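Local coordinates for DspB (Aggregatibacter actinomycetemcomitans, PDB 1YHT), which probably cleaves terminal beta-linked N-acetylhexosamine residues from glycans as a family 20 glycoside hydrolase, which would break down the matrix polysaccharide and release biofilm cells, at residues A[257-260]-A[261-265]; A[204-208]-A[209-213]; A[348-351]-A[352-356]; A[28-31]-A[32-36]. All blocks are in the same frame, centred on the assembly; numbering follows the deposited sequence.

Interaction 1: residues A[257-260]-A[261-265]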
loop_
_atom_site.group_PDB
_atom_site.type_symbol
_atom_site.label_atom_id
_atom_site.label_comp_id
_atom_site.label_asym_id
_atom_site.label_seq_id
_atom_site.Cartn_x
_atom_site.Cartn_y
_atom_site.Cartn_z
ATOM N N VAL A 257 0.558 -18.186 7.091
ATOM C CA VAL A 257 -0.871 -18.460 7.161
ATOM C C VAL A 257 -1.546 -18.223 5.763
ATOM O O VAL A 257 -1.252 -17.269 5.057
ATOM C CB VAL A 257 -1.544 -17.630 8.322
ATOM C CG1 VAL A 257 -1.604 -16.185 7.974
ATOM C CG2 VAL A 257 -2.952 -18.090 8.572
ATOM N N SER A 258 -2.442 -19.110 5.381
ATOM C CA SER A 258 -3.249 -18.928 4.159
ATOM C C SER A 258 -4.405 -17.950 4.421
ATOM O O SER A 258 -4.758 -17.669 5.569
ATOM C CB SER A 258 -3.844 -20.276 3.743
ATOM O OG SER A 258 -4.894 -20.623 4.613
ATOM N N LEU A 259 -4.995 -17.456 3.344
ATOM C CA LEU A 259 -6.118 -16.580 3.461
ATOM C C LEU A 259 -7.265 -17.327 4.193
ATOM O O LEU A 259 -7.842 -16.775 5.120
ATOM C CB LEU A 259 -6.507 -15.996 2.092
ATOM C CG LEU A 259 -7.727 -15.073 2.089
ATOM C CD1 LEU A 259 -7.637 -13.964 1.030
ATOM C CD2 LEU A 259 -8.975 -15.877 1.933
ATOM N N PRO A 260 -7.587 -18.588 3.794
ATOM C CA PRO A 260 -8.648 -19.250 4.528
ATOM C C PRO A 260 -8.349 -19.419 6.013
ATOM O O PRO A 260 -9.249 -19.334 6.821
ATOM C CB PRO A 260 -8.764 -20.609 3.827
ATOM C CG PRO A 260 -8.261 -20.315 2.386
ATOM C CD PRO A 260 -7.105 -19.406 2.666
ATOM N N GLU A 261 -7.099 -19.686 6.353
ATOM C CA GLU A 261 -6.711 -19.814 7.758
ATOM C C GLU A 261 -6.981 -18.549 8.554
ATOM O O GLU A 261 -7.439 -18.607 9.700
ATOM C CB GLU A 261 -5.277 -20.266 7.875
ATOM C CG GLU A 261 -5.148 -21.757 7.658
ATOM C CD GLU A 261 -3.760 -22.203 7.278
ATOM O OE1 GLU A 261 -2.851 -21.392 7.005
ATOM O OE2 GLU A 261 -3.561 -23.433 7.250
ATOM N N LEU A 262 -6.760 -17.398 7.918
ATOM C CA LEU A 262 -7.045 -16.109 8.519
ATOM C C LEU A 262 -8.538 -15.917 8.701
ATOM O O LEU A 262 -8.983 -15.471 9.754
ATOM C CB LEU A 262 -6.462 -14.986 7.658
ATOM C CG LEU A 262 -4.914 -14.865 7.698
ATOM C CD1 LEU A 262 -4.419 -13.837 6.687
ATOM C CD2 LEU A 262 -4.404 -14.527 9.062
ATOM N N LEU A 263 -9.305 -16.283 7.669
ATOM C CA LEU A 263 -10.778 -16.172 7.724
ATOM C C LEU A 263 -11.348 -17.028 8.841
ATOM O O LEU A 263 -12.236 -16.602 9.583
ATOM C CB LEU A 263 -11.382 -16.608 6.397
ATOM C CG LEU A 263 -11.054 -15.747 5.177
ATOM C CD1 LEU A 263 -11.730 -16.302 3.958
ATOM C CD2 LEU A 263 -11.438 -14.296 5.387
ATOM N N ALA A 264 -10.788 -18.233 8.969
ATOM C CA ALA A 264 -11.216 -19.171 10.020
ATOM C C ALA A 264 -10.985 -18.609 11.413
ATOM O O ALA A 264 -11.797 -18.866 12.295
ATOM C CB ALA A 264 -10.531 -20.460 9.874
ATOM N N LYS A 265 -9.898 -17.843 11.602
ATOM C CA LYS A 265 -9.645 -17.156 12.848
ATOM C C LYS A 265 -10.422 -15.857 13.036
ATOM O O LYS A 265 -10.312 -15.249 14.059
ATOM C CB LYS A 265 -8.150 -16.900 13.057
ATOM C CG LYS A 265 -7.409 -18.067 13.739
ATOM C CD LYS A 265 -7.685 -18.134 15.258
ATOM C CE LYS A 265 -6.592 -17.361 16.028
ATOM N NZ LYS A 265 -6.906 -16.938 17.426
#
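Ser258 and Glu261 hold each other in a capping box at the start of helix 259-264. Ser258 OG accepts from Glu261 N at 3.0 Å, while Ser258 N donates to Glu261 OE1 at 2.8 Å in an almost straight bond (178°). That carboxylate oxygen is approached on its anti side, 30° out of the carboxylate plane. Serine suits the N-cap because its short hydroxyl, tucked between its own backbone N and carbonyl carbon (chi1 74°), lies within range of the first turn. Glutamate is long enough to return to the serine N-H, and its charge would be favoured near the helix start. Pro260 belongs in the first turn, where no backbone N-H is needed. Just before the cap, the branched Val257 straddles two residues: CG2 lies 3.3 Å from Glu261 CB, and CG1 presses on Leu262 CD2 at 3.4 Å, a tight contact. Farther out, Tyr236 OH bonds to Val257 O, Ser258, Leu259 and Pro260 touch Trp307, and Leu259, Leu262 and Leu263 all touch Val269 of strand 269-271, giving the helix its greasy inner side. Along that side, one turn apart, Leu259 CD2 meets Leu263 CD1 at 3.4 Å.

Interaction 2: residues A[204-208]-A[209-213]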
loop_
_atom_site.group_PDB
_atom_site.type_symbol
_atom_site.label_atom_id
_atom_site.label_comp_id
_atom_site.label_asym_id
_atom_site.label_seq_id
_atom_site.Cartn_x
_atom_site.Cartn_y
_atom_site.Cartn_z
ATOM N N TYR A 204 -2.494 -0.418 18.179
ATOM C CA TYR A 204 -3.136 0.176 19.363
ATOM C C TYR A 204 -2.944 1.723 19.425
ATOM O O TYR A 204 -3.779 2.445 19.931
ATOM C CB TYR A 204 -2.661 -0.519 20.640
ATOM C CG TYR A 204 -3.182 -1.954 20.713
ATOM C CD1 TYR A 204 -4.546 -2.211 20.703
ATOM C CD2 TYR A 204 -2.311 -3.032 20.779
ATOM C CE1 TYR A 204 -5.031 -3.503 20.761
ATOM C CE2 TYR A 204 -2.782 -4.348 20.824
ATOM C CZ TYR A 204 -4.138 -4.567 20.826
ATOM O OH TYR A 204 -4.615 -5.852 20.890
ATOM N N PHE A 205 -1.839 2.209 18.869
ATOM C CA PHE A 205 -1.620 3.643 18.727
ATOM C C PHE A 205 -2.684 4.194 17.759
ATOM O O PHE A 205 -3.313 5.222 18.019
ATOM C CB PHE A 205 -0.206 3.876 18.205
ATOM C CG PHE A 205 0.070 5.265 17.784
ATOM C CD1 PHE A 205 0.502 6.208 18.707
ATOM C CD2 PHE A 205 -0.078 5.644 16.459
ATOM C CE1 PHE A 205 0.783 7.546 18.302
ATOM C CE2 PHE A 205 0.238 6.941 16.058
ATOM C CZ PHE A 205 0.653 7.886 16.980
ATOM N N LEU A 206 -2.884 3.525 16.633
ATOM C CA LEU A 206 -3.935 3.937 15.678
ATOM C C LEU A 206 -5.349 3.863 16.275
ATOM O O LEU A 206 -6.182 4.758 16.053
ATOM C CB LEU A 206 -3.862 3.090 14.404
ATOM C CG LEU A 206 -2.668 3.407 13.498
ATOM C CD1 LEU A 206 -2.458 2.347 12.415
ATOM C CD2 LEU A 206 -2.773 4.779 12.869
ATOM N N GLU A 207 -5.630 2.776 16.987
ATOM C CA GLU A 207 -6.894 2.593 17.690
ATOM C C GLU A 207 -7.179 3.791 18.582
ATOM O O GLU A 207 -8.282 4.352 18.529
ATOM C CB GLU A 207 -6.929 1.248 18.489
ATOM C CG GLU A 207 -8.197 1.048 19.300
ATOM C CD GLU A 207 -8.158 -0.225 20.146
ATOM O OE1 GLU A 207 -7.357 -0.319 21.087
ATOM O OE2 GLU A 207 -8.938 -1.147 19.861
ATOM N N LYS A 208 -6.187 4.256 19.338
ATOM C CA LYS A 208 -6.418 5.401 20.215
ATOM C C LYS A 208 -6.724 6.668 19.411
ATOM O O LYS A 208 -7.478 7.523 19.865
ATOM C CB LYS A 208 -5.248 5.621 21.188
ATOM C CG LYS A 208 -5.592 6.596 22.375
ATOM C CD LYS A 208 -4.317 6.981 23.174
ATOM C CE LYS A 208 -4.548 8.188 24.136
ATOM N NZ LYS A 208 -3.361 9.169 24.137
ATOM N N LYS A 209 -6.146 6.778 18.209
ATOM C CA LYS A 209 -6.453 7.851 17.267
ATOM C C LYS A 209 -7.786 7.690 16.523
ATOM O O LYS A 209 -8.063 8.501 15.646
ATOM C CB LYS A 209 -5.370 7.891 16.198
ATOM C CG LYS A 209 -3.932 8.129 16.655
ATOM C CD LYS A 209 -3.727 9.554 16.962
ATOM C CE LYS A 209 -2.247 9.912 17.189
ATOM N NZ LYS A 209 -2.124 11.370 16.960
ATOM N N GLY A 210 -8.548 6.629 16.797
ATOM C CA GLY A 210 -9.842 6.403 16.175
ATOM C C GLY A 210 -9.704 5.797 14.781
ATOM O O GLY A 210 -10.612 5.916 13.974
ATOM N N LEU A 211 -8.563 5.165 14.504
ATOM C CA LEU A 211 -8.316 4.519 13.235
ATOM C C LEU A 211 -8.101 2.994 13.349
ATOM O O LEU A 211 -7.399 2.507 14.232
ATOM C CB LEU A 211 -7.106 5.141 12.527
ATOM C CG LEU A 211 -7.265 6.603 12.138
ATOM C CD1 LEU A 211 -5.938 7.240 11.846
ATOM C CD2 LEU A 211 -8.203 6.717 10.922
ATOM N N LYS A 212 -8.663 2.284 12.385
ATOM C CA LYS A 212 -8.368 0.888 12.150
ATOM C C LYS A 212 -7.077 0.739 11.356
ATOM O O LYS A 212 -6.627 1.661 10.672
ATOM C CB LYS A 212 -9.521 0.220 11.421
ATOM C CG LYS A 212 -10.770 0.159 12.260
ATOM C CD LYS A 212 -11.942 -0.017 11.323
ATOM C CE LYS A 212 -13.217 -0.212 12.006
ATOM N NZ LYS A 212 -14.313 -0.201 10.996
ATOM N N THR A 213 -6.472 -0.429 11.495
ATOM C CA THR A 213 -5.192 -0.758 10.893
ATOM C C THR A 213 -5.380 -1.721 9.713
ATOM O O THR A 213 -6.113 -2.712 9.796
ATOM C CB THR A 213 -4.274 -1.433 11.988
ATOM O OG1 THR A 213 -4.174 -0.583 13.140
ATOM C CG2 THR A 213 -2.904 -1.784 11.453
#
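Helix 192-208 ends in a Schellman motif, in which Leu211 N reaches back to Leu206 O at 2.9 Å and Gly210 N to Glu207 O, also at 2.9 Å. Both donors stand above the planes of the carbonyls they meet, as the chain curls off the helix axis. Gly210 has a positive phi of 81°, a conformation glycine adopts without the strain a CB would bring. One step earlier, Lys209 N still makes a regular helical bond to Phe205 O at 3.2 Å. The lysine chain bends at chi2 (-77°), which lays its aliphatic part along the helix end and sets CE 3.5 Å from Phe205 CZ, at the far end of the ring. A long, flexible lysine can thus give methylenes to the phenylalanine and carry its charge onward, NZ making a weak hydrogen bond to Ser165 OG. On the inner side, Leu206 branches both ways: CD2 meets Leu211 CD1 at 4.1 Å, an ordinary distance, and CD1 lies 3.5 Å from Thr213 OG1. This is the turn of a beta-alpha-beta unit. Leu206 touches Met164 and Ile168 of helix 154-171 and Phe178 and Ile180 of strand 177-181, while strand 212-216 runs on into the barrel sheet.

Interaction 3: residues A[348-351]-A[352-356]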
loop_
_atom_site.group_PDB
_atom_site.type_symbol
_atom_site.label_atom_id
_atom_site.label_comp_id
_atom_site.label_asym_id
_atom_site.label_seq_id
_atom_site.Cartn_x
_atom_site.Cartn_y
_atom_site.Cartn_z
ATOM N N SER A 348 -10.666 0.121 -17.528
ATOM C CA SER A 348 -11.451 -1.091 -17.731
ATOM C C SER A 348 -11.141 -2.140 -16.656
ATOM O O SER A 348 -12.020 -2.806 -16.158
ATOM C CB SER A 348 -11.172 -1.661 -19.128
ATOM O OG SER A 348 -11.699 -0.761 -20.116
ATOM N N LEU A 349 -9.863 -2.254 -16.291
ATOM C CA LEU A 349 -9.432 -3.270 -15.363
ATOM C C LEU A 349 -9.907 -2.915 -13.967
ATOM O O LEU A 349 -10.347 -3.775 -13.194
ATOM C CB LEU A 349 -7.916 -3.406 -15.460
ATOM C CG LEU A 349 -7.210 -4.283 -14.424
ATOM C CD1 LEU A 349 -7.732 -5.700 -14.415
ATOM C CD2 LEU A 349 -5.692 -4.262 -14.697
ATOM N N LEU A 350 -9.809 -1.638 -13.621
ATOM C CA LEU A 350 -10.272 -1.204 -12.300
ATOM C C LEU A 350 -11.772 -1.395 -12.140
ATOM O O LEU A 350 -12.235 -1.854 -11.108
ATOM C CB LEU A 350 -9.878 0.277 -12.055
ATOM C CG LEU A 350 -10.355 0.883 -10.725
ATOM C CD1 LEU A 350 -9.903 0.077 -9.476
ATOM C CD2 LEU A 350 -9.969 2.354 -10.617
ATOM N N GLU A 351 -12.537 -1.028 -13.169
ATOM C CA GLU A 351 -13.975 -1.304 -13.209
ATOM C C GLU A 351 -14.309 -2.774 -13.004
ATOM O O GLU A 351 -15.188 -3.114 -12.227
ATOM C CB GLU A 351 -14.610 -0.809 -14.530
ATOM C CG GLU A 351 -14.603 0.690 -14.650
ATOM C CD GLU A 351 -15.060 1.181 -16.022
ATOM O OE1 GLU A 351 -15.311 0.335 -16.927
ATOM O OE2 GLU A 351 -15.189 2.408 -16.146
ATOM N N ALA A 352 -13.614 -3.632 -13.728
ATOM C CA ALA A 352 -13.806 -5.099 -13.662
ATOM C C ALA A 352 -13.549 -5.641 -12.252
ATOM O O ALA A 352 -14.302 -6.429 -11.746
ATOM C CB ALA A 352 -12.862 -5.793 -14.620
ATOM N N VAL A 353 -12.454 -5.231 -11.640
ATOM C CA VAL A 353 -12.127 -5.704 -10.288
ATOM C C VAL A 353 -13.227 -5.296 -9.271
ATOM O O VAL A 353 -13.689 -6.125 -8.458
ATOM C CB VAL A 353 -10.746 -5.174 -9.830
ATOM C CG1 VAL A 353 -10.485 -5.541 -8.337
ATOM C CG2 VAL A 353 -9.637 -5.725 -10.717
ATOM N N ILE A 354 -13.682 -4.061 -9.370
ATOM C CA ILE A 354 -14.722 -3.519 -8.489
ATOM C C ILE A 354 -16.035 -4.266 -8.715
ATOM O O ILE A 354 -16.675 -4.673 -7.764
ATOM C CB ILE A 354 -14.928 -1.970 -8.646
ATOM C CG1 ILE A 354 -13.717 -1.216 -8.099
ATOM C CG2 ILE A 354 -16.174 -1.512 -7.943
ATOM C CD1 ILE A 354 -13.643 0.266 -8.448
ATOM N N HIS A 355 -16.437 -4.392 -9.967
ATOM C CA HIS A 355 -17.672 -5.082 -10.289
ATOM C C HIS A 355 -17.608 -6.566 -9.920
ATOM O O HIS A 355 -18.558 -7.078 -9.385
ATOM C CB HIS A 355 -18.034 -4.939 -11.765
ATOM C CG HIS A 355 -18.451 -3.559 -12.171
ATOM N ND1 HIS A 355 -19.308 -2.782 -11.420
ATOM C CD2 HIS A 355 -18.164 -2.831 -13.281
ATOM C CE1 HIS A 355 -19.491 -1.618 -12.019
ATOM N NE2 HIS A 355 -18.806 -1.613 -13.148
ATOM N N LYS A 356 -16.515 -7.249 -10.219
ATOM C CA LYS A 356 -16.388 -8.665 -9.870
ATOM C C LYS A 356 -16.380 -8.885 -8.380
ATOM O O LYS A 356 -16.849 -9.928 -7.915
ATOM C CB LYS A 356 -15.137 -9.290 -10.468
ATOM C CG LYS A 356 -15.173 -9.451 -11.992
ATOM C CD LYS A 356 -16.168 -10.558 -12.479
ATOM C CE LYS A 356 -15.823 -11.906 -11.910
ATOM N NZ LYS A 356 -15.693 -12.937 -12.963
#
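Leu350 swings CG anti to its backbone N (chi1 178°), whereas Ile354 carries CG1 beside its own N (chi1 -69°), and the two chains lean together along one side of helix 339-358, the last helix of the TIM-type barrel. Their ends meet methyl to methyl, Leu350 CD1 to Ile354 CD1 at 3.9 Å, an ordinary van der Waals contact. Leu349 and Val353 repeat the one-turn spacing on the adjoining stripe: Leu349 CD1 comes to 4.2 Å from Val353 CG2. That valine branch also sits over the backbone, with Val353 CG2 3.2 Å from Leu349 O. Underneath runs regular alpha-helical bonding, in which Ile354 N donates to Leu350 O at 3.2 Å and Val353 N to Leu349 O at 3.0 Å.

The residue types follow the surroundings. Leu349 and Leu350 reach Leu327 of strand 324-329, so large aliphatic chains fill the layer between helix and barrel. Leu349 also touches Ala295 and Val298 of helix 287-301, and Leu350 touches Thr41 and Ile42 of helix 32-44. Ala352 faces Ile299, where a single methyl lets the neighbouring helix lie close. Glu351 and His355 suit the more solvent-accessible side. Although one turn apart, their ionisable groups stay apart, Glu351 OE1 lying 5.5 Å from His355 NE2. His355 N makes the helical bond to Glu351 O at 2.9 Å. With chi1 at -70° the histidine ring stays beside that carbonyl, His355 CD2 lying 3.2 Å from Glu351 O.

Interaction 4: residues A[28-31]-A[32-36]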
loop_
_atom_site.group_PDB
_atom_site.type_symbol
_atom_site.label_atom_id
_atom_site.label_comp_id
_atom_site.label_asym_id
_atom_site.label_seq_id
_atom_site.Cartn_x
_atom_site.Cartn_y
_atom_site.Cartn_z
ATOM N N HIS A 28 5.885 6.128 -9.161
ATOM C CA HIS A 28 5.451 6.950 -10.302
ATOM C C HIS A 28 4.451 8.012 -9.793
ATOM O O HIS A 28 3.518 7.667 -9.078
ATOM C CB HIS A 28 4.755 6.123 -11.376
ATOM C CG HIS A 28 4.628 6.849 -12.688
ATOM N ND1 HIS A 28 3.647 7.792 -12.934
ATOM C CD2 HIS A 28 5.412 6.829 -13.786
ATOM C CE1 HIS A 28 3.817 8.292 -14.150
ATOM N NE2 HIS A 28 4.881 7.723 -14.687
ATOM N N PHE A 29 4.654 9.283 -10.127
ATOM C CA PHE A 29 3.828 10.345 -9.544
ATOM C C PHE A 29 2.607 10.561 -10.383
ATOM O O PHE A 29 2.687 10.431 -11.593
ATOM C CB PHE A 29 4.628 11.647 -9.476
ATOM C CG PHE A 29 4.031 12.690 -8.592
ATOM C CD1 PHE A 29 4.175 12.620 -7.227
ATOM C CD2 PHE A 29 3.326 13.763 -9.135
ATOM C CE1 PHE A 29 3.662 13.578 -6.393
ATOM C CE2 PHE A 29 2.808 14.734 -8.308
ATOM C CZ PHE A 29 2.966 14.652 -6.948
ATOM N N TYR A 30 1.493 10.938 -9.755
ATOM C CA TYR A 30 0.258 11.253 -10.451
ATOM C C TYR A 30 -0.271 12.624 -10.016
ATOM O O TYR A 30 -0.339 12.973 -8.818
ATOM C CB TYR A 30 -0.829 10.172 -10.192
ATOM C CG TYR A 30 -0.424 8.756 -10.614
ATOM C CD1 TYR A 30 -0.989 8.144 -11.743
ATOM C CD2 TYR A 30 0.510 8.050 -9.898
ATOM C CE1 TYR A 30 -0.667 6.845 -12.117
ATOM C CE2 TYR A 30 0.892 6.743 -10.281
ATOM C CZ TYR A 30 0.289 6.142 -11.372
ATOM O OH TYR A 30 0.658 4.875 -11.761
ATOM N N SER A 31 -0.643 13.409 -11.011
ATOM C CA SER A 31 -1.166 14.745 -10.795
ATOM C C SER A 31 -2.471 14.705 -9.997
ATOM O O SER A 31 -3.192 13.729 -10.046
ATOM C CB SER A 31 -1.368 15.442 -12.138
ATOM O OG SER A 31 -2.555 14.996 -12.769
ATOM N N PRO A 32 -2.762 15.745 -9.221
ATOM C CA PRO A 32 -4.106 15.803 -8.620
ATOM C C PRO A 32 -5.276 15.523 -9.572
ATOM O O PRO A 32 -6.205 14.786 -9.229
ATOM C CB PRO A 32 -4.173 17.240 -8.083
ATOM C CG PRO A 32 -2.768 17.544 -7.714
ATOM C CD PRO A 32 -1.917 16.867 -8.764
ATOM N N GLU A 33 -5.206 16.075 -10.773
ATOM C CA GLU A 33 -6.232 15.841 -11.798
ATOM C C GLU A 33 -6.442 14.355 -12.099
ATOM O O GLU A 33 -7.557 13.888 -12.159
ATOM C CB GLU A 33 -5.892 16.587 -13.095
ATOM C CG GLU A 33 -6.288 18.062 -13.111
ATOM C CD GLU A 33 -7.777 18.326 -13.273
ATOM O OE1 GLU A 33 -8.494 17.399 -13.713
ATOM O OE2 GLU A 33 -8.219 19.472 -12.932
ATOM N N VAL A 34 -5.353 13.640 -12.306
ATOM C CA VAL A 34 -5.389 12.220 -12.612
ATOM C C VAL A 34 -5.829 11.411 -11.401
ATOM O O VAL A 34 -6.589 10.459 -11.539
ATOM C CB VAL A 34 -4.044 11.741 -13.144
ATOM C CG1 VAL A 34 -4.005 10.241 -13.251
ATOM C CG2 VAL A 34 -3.713 12.423 -14.516
ATOM N N ILE A 35 -5.389 11.799 -10.197
ATOM C CA ILE A 35 -5.859 11.149 -8.981
ATOM C C ILE A 35 -7.375 11.284 -8.835
ATOM O O ILE A 35 -8.070 10.318 -8.485
ATOM C CB ILE A 35 -5.124 11.685 -7.750
ATOM C CG1 ILE A 35 -3.641 11.182 -7.778
ATOM C CG2 ILE A 35 -5.807 11.167 -6.486
ATOM C CD1 ILE A 35 -2.745 11.748 -6.724
ATOM N N LYS A 36 -7.897 12.464 -9.122
ATOM C CA LYS A 36 -9.341 12.677 -9.155
ATOM C C LYS A 36 -10.066 11.813 -10.211
ATOM O O LYS A 36 -11.186 11.377 -9.961
ATOM C CB LYS A 36 -9.676 14.143 -9.386
ATOM C CG LYS A 36 -9.454 15.031 -8.180
ATOM C CD LYS A 36 -9.516 16.490 -8.598
ATOM C CE LYS A 36 -9.356 17.445 -7.406
ATOM N NZ LYS A 36 -9.835 18.783 -7.793
#
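Ser31 begins its short side chain beside the proline that follows, CB lying 3.2 Å from Pro32 N. With chi1 at 79°, OG is placed between the serine's own backbone N and carbonyl carbon, facing the coming turn. There the hydroxyl oxygen accepts from Val34 N at 3.1 Å (163° at the hydrogen), and the Val34 methyl CG2 borders it at 3.3 Å. This is an N-cap: Ser31 precedes helix 32-44 and occupies an N-H that has no earlier helical carbonyl to bond to. Its own carbonyl starts the regular pattern, taking Ile35 N at 2.9 Å nearly along the C=O axis. Proline fits the first helical position, since its missing N-H costs nothing there and its ring already holds phi near the helical value. The cap belongs to the link from strand 18-24 to helix 32-44 in the family 20 catalytic domain. Tyr30, just before it, covers the apolar side: its CB packs on Ile35 CG1 at 3.8 Å, and Val34 CG1 sits at the ring's edge, in plane, 4.0 Å from Tyr30 CD1. Beyond the pair, Tyr30 touches Ile342 of helix 339-358, Ile35 reaches Ile100 of helix 94-106, and Asp339 OD2 accepts from Ser31 N.

How the interactions relate
Interactions 1, 3 and 4 lie on helices around one barrel, and interaction 2 joins such a helix to a barrel strand; their centres are 16 to 21 Å from the middle of the chain. Interactions 3 and 4 are the nearest by atoms, about 8 Å apart (20 Å between centres), and belong to adjacent helices: 339-358, bearing interaction 3, packs against 32-44, which interaction 4 starts. Interactions 1 and 4 both cap helix starts, but stand on opposite sides of the chain's centre, 35 Å between centres. Interaction 2 ends a helix instead, entering strand 212-216. In TIM barrels the active site lies at the C-terminal ends of the strands, so that turn is on the opposite end, while interaction 4 follows a strand's C-terminal end.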